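Local coordinates for protein acetyl-CoA acetyltransferase A (Ascaris suum, PDB 6BJA) that probably catalyses the thiolase reaction, transferring an acetyl group between acetyl-CoA molecules, and binds coenzyme A, at residues V17-A22 with D258-C263; N62-G67 with D146-D151; T220-Y225 with V351-P356. All coordinates share one frame; numbering follows the deposited sequence.

Interaction 1 (V17-A22 with D258-C263)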
loop_
_atom_site.group_PDB
_atom_site.type_symbol
_atom_site.label_atom_id
_atom_site.label_comp_id
_atom_site.label_asym_id
_atom_site.label_seq_id
_atom_site.Cartn_x
_atom_site.Cartn_y
_atom_site.Cartn_z
ATOM N N VAL A 17 -31.351 -13.270 -18.649
ATOM C CA VAL A 17 -30.779 -14.234 -17.723
ATOM C C VAL A 17 -29.897 -13.541 -16.691
ATOM O O VAL A 17 -29.445 -12.405 -16.905
ATOM C CB VAL A 17 -29.945 -15.323 -18.441
ATOM C CG1 VAL A 17 -30.812 -16.109 -19.415
ATOM C CG2 VAL A 17 -28.770 -14.726 -19.160
ATOM N N ARG A 18 -29.671 -14.222 -15.566
ATOM C CA ARG A 18 -28.785 -13.680 -14.546
ATOM C C ARG A 18 -28.039 -14.782 -13.812
ATOM O O ARG A 18 -28.497 -15.896 -13.751
ATOM C CB ARG A 18 -29.595 -12.857 -13.549
ATOM C CG ARG A 18 -30.552 -13.683 -12.678
ATOM C CD ARG A 18 -31.227 -12.802 -11.667
ATOM N NE ARG A 18 -32.063 -13.469 -10.667
ATOM C CZ ARG A 18 -31.639 -13.934 -9.499
ATOM N NH1 ARG A 18 -30.359 -13.925 -9.183
ATOM N NH2 ARG A 18 -32.518 -14.413 -8.621
ATOM N N THR A 19 -26.883 -14.465 -13.255
ATOM C CA THR A 19 -26.245 -15.345 -12.302
ATOM C C THR A 19 -27.025 -15.320 -11.003
ATOM O O THR A 19 -27.770 -14.372 -10.728
ATOM C CB THR A 19 -24.793 -14.930 -12.010
ATOM O OG1 THR A 19 -24.807 -13.673 -11.313
ATOM C CG2 THR A 19 -23.963 -14.832 -13.267
ATOM N N PRO A 20 -26.857 -16.352 -10.171
ATOM C CA PRO A 20 -27.185 -16.164 -8.767
ATOM C C PRO A 20 -26.331 -15.019 -8.246
ATOM O O PRO A 20 -25.240 -14.745 -8.781
ATOM C CB PRO A 20 -26.785 -17.476 -8.106
ATOM C CG PRO A 20 -26.533 -18.432 -9.262
ATOM C CD PRO A 20 -26.064 -17.557 -10.373
ATOM N N ILE A 21 -26.810 -14.374 -7.201
ATOM C CA ILE A 21 -26.098 -13.251 -6.602
ATOM C C ILE A 21 -25.374 -13.760 -5.363
ATOM O O ILE A 21 -26.001 -14.342 -4.477
ATOM C CB ILE A 21 -27.057 -12.111 -6.253
ATOM C CG1 ILE A 21 -27.723 -11.563 -7.523
ATOM C CG2 ILE A 21 -26.323 -11.029 -5.511
ATOM C CD1 ILE A 21 -28.908 -10.668 -7.253
ATOM N N ALA A 22 -24.055 -13.585 -5.308
ATOM C CA ALA A 22 -23.261 -14.099 -4.196
ATOM C C ALA A 22 -22.937 -12.996 -3.194
ATOM O O ALA A 22 -22.923 -11.797 -3.528
ATOM C CB ALA A 22 -21.972 -14.756 -4.700
ATOM N N ASP A 258 -21.760 -9.821 -5.497
ATOM C CA ASP A 258 -21.229 -10.152 -6.816
ATOM C C ASP A 258 -22.334 -10.759 -7.697
ATOM O O ASP A 258 -23.100 -11.601 -7.230
ATOM C CB ASP A 258 -20.081 -11.179 -6.735
ATOM C CG ASP A 258 -18.917 -10.733 -5.861
ATOM O OD1 ASP A 258 -18.713 -9.522 -5.700
ATOM O OD2 ASP A 258 -18.183 -11.627 -5.360
ATOM N N GLY A 259 -22.404 -10.353 -8.962
ATOM C CA GLY A 259 -23.378 -10.911 -9.880
ATOM C C GLY A 259 -23.426 -10.216 -11.218
ATOM O O GLY A 259 -22.824 -9.153 -11.389
ATOM N N ALA A 260 -24.141 -10.822 -12.163
ATOM C CA ALA A 260 -24.318 -10.263 -13.501
ATOM C C ALA A 260 -25.680 -10.634 -14.079
ATOM O O ALA A 260 -26.327 -11.581 -13.641
ATOM C CB ALA A 260 -23.198 -10.728 -14.427
ATOM N N ALA A 261 -26.120 -9.846 -15.048
ATOM C CA ALA A 261 -27.406 -10.067 -15.696
ATOM C C ALA A 261 -27.359 -9.508 -17.102
ATOM O O ALA A 261 -26.728 -8.478 -17.327
ATOM C CB ALA A 261 -28.527 -9.414 -14.907
ATOM N N ALA A 262 -28.042 -10.163 -18.039
ATOM C CA ALA A 262 -27.954 -9.797 -19.454
ATOM C C ALA A 262 -29.239 -10.034 -20.209
ATOM O O ALA A 262 -29.962 -11.005 -19.928
ATOM C CB ALA A 262 -26.813 -10.594 -20.158
ATOM N N CYS A 263 -29.493 -9.179 -21.191
ATOM C CA CYS A 263 -30.589 -9.368 -22.140
ATOM C C CYS A 263 -30.094 -9.201 -23.557
ATOM O O CYS A 263 -29.283 -8.312 -23.831
ATOM C CB CYS A 263 -31.705 -8.356 -21.946
ATOM S SG CYS A 263 -32.498 -8.318 -20.351
HETATM O O HOH W 1 -27.348 -11.474 -10.848
#

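Interaction 2 (N62-G67 with D146-D151)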
loop_
_atom_site.group_PDB
_atom_site.type_symbol
_atom_site.label_atom_id
_atom_site.label_comp_id
_atom_site.label_asym_id
_atom_site.label_seq_id
_atom_site.Cartn_x
_atom_site.Cartn_y
_atom_site.Cartn_z
ATOM N N ASN A 62 -21.115 -1.194 -15.333
ATOM C CA ASN A 62 -20.133 -1.551 -14.317
ATOM C C ASN A 62 -19.711 -0.294 -13.600
ATOM O O ASN A 62 -19.451 0.709 -14.242
ATOM C CB ASN A 62 -18.909 -2.237 -14.946
ATOM C CG ASN A 62 -17.832 -2.547 -13.934
ATOM O OD1 ASN A 62 -16.820 -1.834 -13.825
ATOM N ND2 ASN A 62 -18.022 -3.629 -13.192
ATOM N N VAL A 63 -19.678 -0.341 -12.274
ATOM C CA VAL A 63 -19.320 0.815 -11.466
ATOM C C VAL A 63 -17.857 0.774 -11.007
ATOM O O VAL A 63 -17.125 1.751 -11.185
ATOM C CB VAL A 63 -20.250 0.920 -10.246
ATOM C CG1 VAL A 63 -19.898 2.160 -9.410
ATOM C CG2 VAL A 63 -21.702 0.945 -10.704
ATOM N N LEU A 64 -17.439 -0.333 -10.393
ATOM C CA LEU A 64 -16.124 -0.414 -9.784
ATOM C C LEU A 64 -15.177 -1.070 -10.774
ATOM O O LEU A 64 -14.851 -2.260 -10.689
ATOM C CB LEU A 64 -16.198 -1.169 -8.455
ATOM C CG LEU A 64 -17.185 -0.524 -7.476
ATOM C CD1 LEU A 64 -17.535 -1.463 -6.362
ATOM C CD2 LEU A 64 -16.627 0.791 -6.937
ATOM N N SER A 65 -14.723 -0.245 -11.710
ATOM C CA SER A 65 -13.957 -0.750 -12.843
ATOM C C SER A 65 -12.466 -0.856 -12.546
ATOM O O SER A 65 -11.702 -1.313 -13.400
ATOM C CB SER A 65 -14.182 0.155 -14.042
ATOM O OG SER A 65 -13.678 1.455 -13.776
ATOM N N ALA A 66 -12.030 -0.422 -11.362
ATOM C CA ALA A 66 -10.587 -0.405 -11.073
ATOM C C ALA A 66 -9.956 -1.796 -11.066
ATOM O O ALA A 66 -10.401 -2.713 -10.353
ATOM C CB ALA A 66 -10.316 0.279 -9.744
ATOM N N GLY A 67 -8.877 -1.922 -11.835
ATOM C CA GLY A 67 -8.078 -3.131 -11.851
ATOM C C GLY A 67 -8.558 -4.166 -12.832
ATOM O O GLY A 67 -7.956 -5.232 -12.943
ATOM N N ASP A 146 -10.779 2.984 0.075
ATOM C CA ASP A 146 -11.568 1.821 -0.324
ATOM C C ASP A 146 -12.425 2.144 -1.542
ATOM O O ASP A 146 -13.283 3.015 -1.483
ATOM C CB ASP A 146 -12.439 1.388 0.850
ATOM C CG ASP A 146 -13.076 0.030 0.650
ATOM O OD1 ASP A 146 -13.303 -0.358 -0.510
ATOM O OD2 ASP A 146 -13.319 -0.669 1.663
ATOM N N ALA A 147 -12.179 1.459 -2.653
ATOM C CA ALA A 147 -12.943 1.680 -3.872
ATOM C C ALA A 147 -14.445 1.572 -3.619
ATOM O O ALA A 147 -15.223 2.306 -4.210
ATOM C CB ALA A 147 -12.529 0.683 -4.956
ATOM N N LEU A 148 -14.845 0.643 -2.761
ATOM C CA LEU A 148 -16.271 0.441 -2.496
ATOM C C LEU A 148 -16.913 1.680 -1.921
ATOM O O LEU A 148 -18.027 2.044 -2.287
ATOM C CB LEU A 148 -16.483 -0.728 -1.539
ATOM C CG LEU A 148 -16.061 -2.114 -1.973
ATOM C CD1 LEU A 148 -16.143 -3.028 -0.768
ATOM C CD2 LEU A 148 -16.963 -2.606 -3.073
ATOM N N GLN A 149 -16.187 2.331 -1.019
ATOM C CA GLN A 149 -16.642 3.555 -0.401
ATOM C C GLN A 149 -16.582 4.722 -1.372
ATOM O O GLN A 149 -17.581 5.357 -1.685
ATOM C CB GLN A 149 -15.767 3.834 0.807
ATOM C CG GLN A 149 -16.346 4.717 1.857
ATOM C CD GLN A 149 -15.569 4.570 3.151
ATOM O OE1 GLN A 149 -14.358 4.814 3.190
ATOM N NE2 GLN A 149 -16.248 4.121 4.206
ATOM N N ARG A 150 -15.383 5.004 -1.855
ATOM C CA ARG A 150 -15.159 6.203 -2.629
ATOM C C ARG A 150 -15.890 6.208 -3.971
ATOM O O ARG A 150 -16.470 7.225 -4.357
ATOM C CB ARG A 150 -13.667 6.393 -2.842
ATOM C CG ARG A 150 -13.299 7.508 -3.799
ATOM C CD ARG A 150 -13.754 8.859 -3.314
ATOM N NE ARG A 150 -13.258 9.882 -4.228
ATOM C CZ ARG A 150 -13.836 11.061 -4.456
ATOM N NH1 ARG A 150 -14.968 11.406 -3.856
ATOM N NH2 ARG A 150 -13.272 11.902 -5.308
ATOM N N ASP A 151 -15.867 5.087 -4.690
ATOM C CA ASP A 151 -16.435 5.043 -6.033
ATOM C C ASP A 151 -17.803 4.348 -6.098
ATOM O O ASP A 151 -18.456 4.366 -7.140
ATOM C CB ASP A 151 -15.447 4.342 -6.981
ATOM C CG ASP A 151 -14.145 5.132 -7.195
ATOM O OD1 ASP A 151 -14.125 6.355 -6.951
ATOM O OD2 ASP A 151 -13.144 4.516 -7.636
#

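Interaction 3 (T220-Y225 with V351-P356)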
loop_
_atom_site.group_PDB
_atom_site.type_symbol
_atom_site.label_atom_id
_atom_site.label_comp_id
_atom_site.label_asym_id
_atom_site.label_seq_id
_atom_site.Cartn_x
_atom_site.Cartn_y
_atom_site.Cartn_z
ATOM N N THR A 220 -25.670 -22.127 -7.585
ATOM C CA THR A 220 -26.964 -22.292 -8.239
ATOM C C THR A 220 -28.104 -21.475 -7.631
ATOM O O THR A 220 -29.184 -21.417 -8.210
ATOM C CB THR A 220 -27.393 -23.771 -8.215
ATOM O OG1 THR A 220 -27.567 -24.187 -6.860
ATOM C CG2 THR A 220 -26.345 -24.621 -8.907
ATOM N N GLU A 221 -27.856 -20.856 -6.472
ATOM C CA GLU A 221 -28.881 -20.121 -5.714
ATOM C C GLU A 221 -28.300 -18.832 -5.142
ATOM O O GLU A 221 -27.149 -18.801 -4.746
ATOM C CB GLU A 221 -29.436 -20.954 -4.549
ATOM C CG GLU A 221 -30.079 -22.245 -4.928
ATOM C CD GLU A 221 -30.740 -22.910 -3.726
ATOM O OE1 GLU A 221 -30.523 -22.449 -2.578
ATOM O OE2 GLU A 221 -31.486 -23.883 -3.946
ATOM N N ASP A 222 -29.107 -17.781 -5.098
ATOM C CA ASP A 222 -28.737 -16.558 -4.419
ATOM C C ASP A 222 -28.312 -16.858 -2.984
ATOM O O ASP A 222 -28.894 -17.730 -2.329
ATOM C CB ASP A 222 -29.908 -15.567 -4.409
ATOM C CG ASP A 222 -30.346 -15.148 -5.804
ATOM O OD1 ASP A 222 -29.481 -14.930 -6.695
ATOM O OD2 ASP A 222 -31.563 -15.021 -6.017
ATOM N N GLU A 223 -27.314 -16.139 -2.489
ATOM C CA GLU A 223 -26.780 -16.385 -1.151
ATOM C C GLU A 223 -27.350 -15.507 -0.051
ATOM O O GLU A 223 -27.490 -15.953 1.073
ATOM C CB GLU A 223 -25.251 -16.223 -1.160
ATOM C CG GLU A 223 -24.545 -17.225 -2.024
ATOM C CD GLU A 223 -23.033 -17.294 -1.805
ATOM O OE1 GLU A 223 -22.418 -16.260 -1.458
ATOM O OE2 GLU A 223 -22.458 -18.401 -1.973
ATOM N N GLU A 224 -27.634 -14.240 -0.343
ATOM C CA GLU A 224 -27.914 -13.298 0.738
ATOM C C GLU A 224 -29.172 -13.631 1.509
ATOM O O GLU A 224 -29.222 -13.402 2.717
ATOM C CB GLU A 224 -28.017 -11.871 0.198
ATOM C CG GLU A 224 -28.575 -10.841 1.220
ATOM C CD GLU A 224 -27.771 -10.706 2.525
ATOM O OE1 GLU A 224 -26.525 -10.928 2.506
ATOM O OE2 GLU A 224 -28.389 -10.326 3.573
ATOM N N TYR A 225 -30.198 -14.146 0.841
ATOM C CA TYR A 225 -31.503 -14.264 1.501
ATOM C C TYR A 225 -31.454 -15.278 2.636
ATOM O O TYR A 225 -32.308 -15.244 3.536
ATOM C CB TYR A 225 -32.592 -14.628 0.492
ATOM C CG TYR A 225 -32.654 -16.094 0.109
ATOM C CD1 TYR A 225 -31.905 -16.586 -0.945
ATOM C CD2 TYR A 225 -33.480 -16.973 0.792
ATOM C CE1 TYR A 225 -31.950 -17.918 -1.301
ATOM C CE2 TYR A 225 -33.531 -18.308 0.444
ATOM C CZ TYR A 225 -32.776 -18.773 -0.598
ATOM O OH TYR A 225 -32.826 -20.115 -0.957
ATOM N N VAL A 351 -32.758 -6.031 -0.915
ATOM C CA VAL A 351 -32.444 -6.117 0.500
ATOM C C VAL A 351 -32.231 -7.583 0.913
ATOM O O VAL A 351 -31.416 -7.874 1.790
ATOM C CB VAL A 351 -33.544 -5.456 1.339
ATOM C CG1 VAL A 351 -33.440 -5.833 2.807
ATOM C CG2 VAL A 351 -33.413 -3.955 1.205
ATOM N N ALA A 352 -32.933 -8.492 0.242
ATOM C CA ALA A 352 -32.795 -9.917 0.480
ATOM C C ALA A 352 -31.916 -10.602 -0.558
ATOM O O ALA A 352 -31.291 -11.613 -0.262
ATOM C CB ALA A 352 -34.161 -10.580 0.492
ATOM N N LEU A 353 -31.908 -10.097 -1.791
ATOM C CA LEU A 353 -31.227 -10.813 -2.890
ATOM C C LEU A 353 -29.801 -10.305 -3.124
ATOM O O LEU A 353 -29.004 -11.018 -3.723
ATOM C CB LEU A 353 -32.014 -10.683 -4.196
ATOM C CG LEU A 353 -33.432 -11.260 -4.204
ATOM C CD1 LEU A 353 -34.192 -10.958 -5.491
ATOM C CD2 LEU A 353 -33.378 -12.752 -4.002
ATOM N N GLY A 354 -29.496 -9.106 -2.654
ATOM C CA GLY A 354 -28.172 -8.523 -2.856
ATOM C C GLY A 354 -28.169 -7.492 -3.960
ATOM O O GLY A 354 -29.087 -7.431 -4.768
ATOM N N HIS A 355 -27.132 -6.658 -3.983
ATOM C CA HIS A 355 -27.113 -5.501 -4.867
ATOM C C HIS A 355 -25.732 -5.308 -5.495
ATOM O O HIS A 355 -24.994 -4.417 -5.080
ATOM C CB HIS A 355 -27.533 -4.256 -4.074
ATOM C CG HIS A 355 -27.658 -3.000 -4.877
ATOM N ND1 HIS A 355 -27.684 -2.962 -6.255
ATOM C CD2 HIS A 355 -27.717 -1.713 -4.462
ATOM C CE1 HIS A 355 -27.798 -1.703 -6.652
ATOM N NE2 HIS A 355 -27.823 -0.932 -5.583
ATOM N N PRO A 356 -25.387 -6.148 -6.491
ATOM C CA PRO A 356 -24.159 -5.915 -7.251
ATOM C C PRO A 356 -24.375 -4.688 -8.132
ATOM O O PRO A 356 -25.068 -4.798 -9.139
ATOM C CB PRO A 356 -23.985 -7.194 -8.065
ATOM C CG PRO A 356 -25.154 -8.036 -7.762
ATOM C CD PRO A 356 -26.180 -7.225 -7.093
HETATM O O HOH W 2 -27.848 -13.106 -2.915
#

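Interaction 1 (V17-A22 with D258-C263)
Val-17 and Ala-262 form a hydrogen-bonded antiparallel pair in the mixed sheet of the N-terminal half of the thiolase fold, where strand 11-23 runs against strand 257-267. Val-17 N donates to Ala-262 O at 2.9 Å, and Ala-262 N donates back to Val-17 O. Both side chains lie on the face covered by helix 33-48. Arg-18 faces Ala-261 in a non-hydrogen-bonded pair, with Arg-18 CB 3.9 Å from Ala-261 CB on the face covered by helix 357-371, which comes from the other half. The extended Arg-18 chain then leaves the strand pair, and its guanidinium forms salt bridges with Glu-203 and Asp-222.

At Thr-19 the first strand breaks. Thr-19 N still donates to Ala-260 O at 3.0 Å. Thr-19 OG1, placed between the backbone N and the carbonyl carbon (chi1 67°), accepts from Ala-260 N at 3.0 Å and donates to Pro-20 O. It thus does the work of a backbone carbonyl in the gap. Water 1 donates to both Thr-19 O and Ala-260 O. Ile-21 CG2 rests 3.7 Å from Asp-258 O. Pairing resumes at Ala-22, one residue out of register: Ala-22 N donates to Asp-258 O at 2.9 Å, and Asp-258 N to Ala-22 O at 3.0 Å.

Interaction 2 (N62-G67 with D146-D151)
Leu-64 reaches from loop 62-67 to the N-terminal part of helix 147-153 and makes most of this contact. Its two methyls divide the work. CD1 meets the side chain of Leu-148 tip to tip, with Leu-64 CD1 3.5 Å from Leu-148 CD2, and the two side chains cross at about a right angle. Leu-64 CD2 touches Asp-151 CB at 3.7 Å. The contact is buried, and no hydrogen bond joins the two segments directly.

Two methyls also lie against carbonyl oxygens. Leu-64 CD2 is 3.4 Å from Ala-147 O, which already accepts the helical bond from Asp-151 N. Val-63 CG1, anti to the backbone N (chi1 -179°), is 3.5 Å from Asp-151 O.

Polar bonds fix each side separately. Val-63, Leu-64 and Ser-65 make an inverse gamma turn, closed by a weak bond from Ser-65 N to Val-63 O, and the carboxylate of Glu-123 accepts from both Val-63 N and Leu-64 N. Asp-146 is the N-cap of the helix: its OD1 takes Leu-148 N at 2.9 Å, the N-H coming in from above the plane of the carboxylate, and also forms a salt bridge with Arg-134 NH2 of the second subunit.

The buried OD2 of Asp-151 accepts from Tyr-131 OH and from Gly-67 N of the second subunit, a bond repeated with the chains exchanged. Gly-67 O and Arg-150 NE pair across the same boundary, and Leu-148 packs on Phe-139 of a third subunit. The Leu-148 side chain is about 6 Å from a bound coenzyme A. The contact therefore belongs to a thiolase subunit interface, where a loop meets a capped helix that lies close to the coenzyme A pocket.

Interaction 3 (T220-Y225 with V351-P356)
Glu-224 lays its aliphatic carbons over the carbonyl of Ala-352, near the end of helix 350-353. Glu-224 CG is 3.2 Å from Ala-352 O, and Glu-224 CB is 3.3 Å from the same oxygen. Tyr-225 CB is a third carbon on it, 3.4 Å from Ala-352 O; the ring takes no part in the contact. Asp-222 adds a further touch: its OD2 lies 3.5 Å from Leu-353 CD2, a polar atom against a methyl. Water 2 accepts from Glu-224 N at 2.8 Å and lies beside Leu-353 O; that second link is doubtfully short.

Torsions and outer partners set these groups. CG of Glu-224 is anti to the backbone N (chi1 169°), which lays it on Ala-352 O. The bend at chi2 (59°) sends the carboxylate on to Tyr-188, a residue of the coenzyme A site, where OE2 bonds the OH. Asp-222 OD2 accepts from Trp-195 NE1 on helix 177-197, which also packs on Tyr-225, Ala-352 and Leu-353.

Beyond Leu-353 the chain leaves the helix at Gly-354, whose phi is positive (102°). His-355 follows: it touches coenzyme A, its N is held by Asn-257 OD1, and its ND1 bonds Ser-360 OG. Loop 220-225 thus packs on the end of helix 350-353. From there the chain runs directly on to His-355, a predicted proton acceptor of the thiolase active site.

Interactions 1 and 3 touch, with centres about 10 Å apart. Ile-21 N lies 2.8 Å from Asp-222 OD1, a probable hydrogen bond, and Ile-21 CG2 packs 3.2 Å from Leu-353 O. The sheet of interaction 1 is thus joined directly to the loop and helix end of interaction 3. Interaction 2 stands apart, its centre about 19 Å from that of interaction 1 and about 20 Å from that of interaction 3. All three lie around the predicted active site. Interaction 3 contains His-355, and the side chains of Ile-21 and Val-63 are about 7 Å and 8 Å from that of His-355. The Glu-224 side chain is about 4 Å from bound coenzyme A.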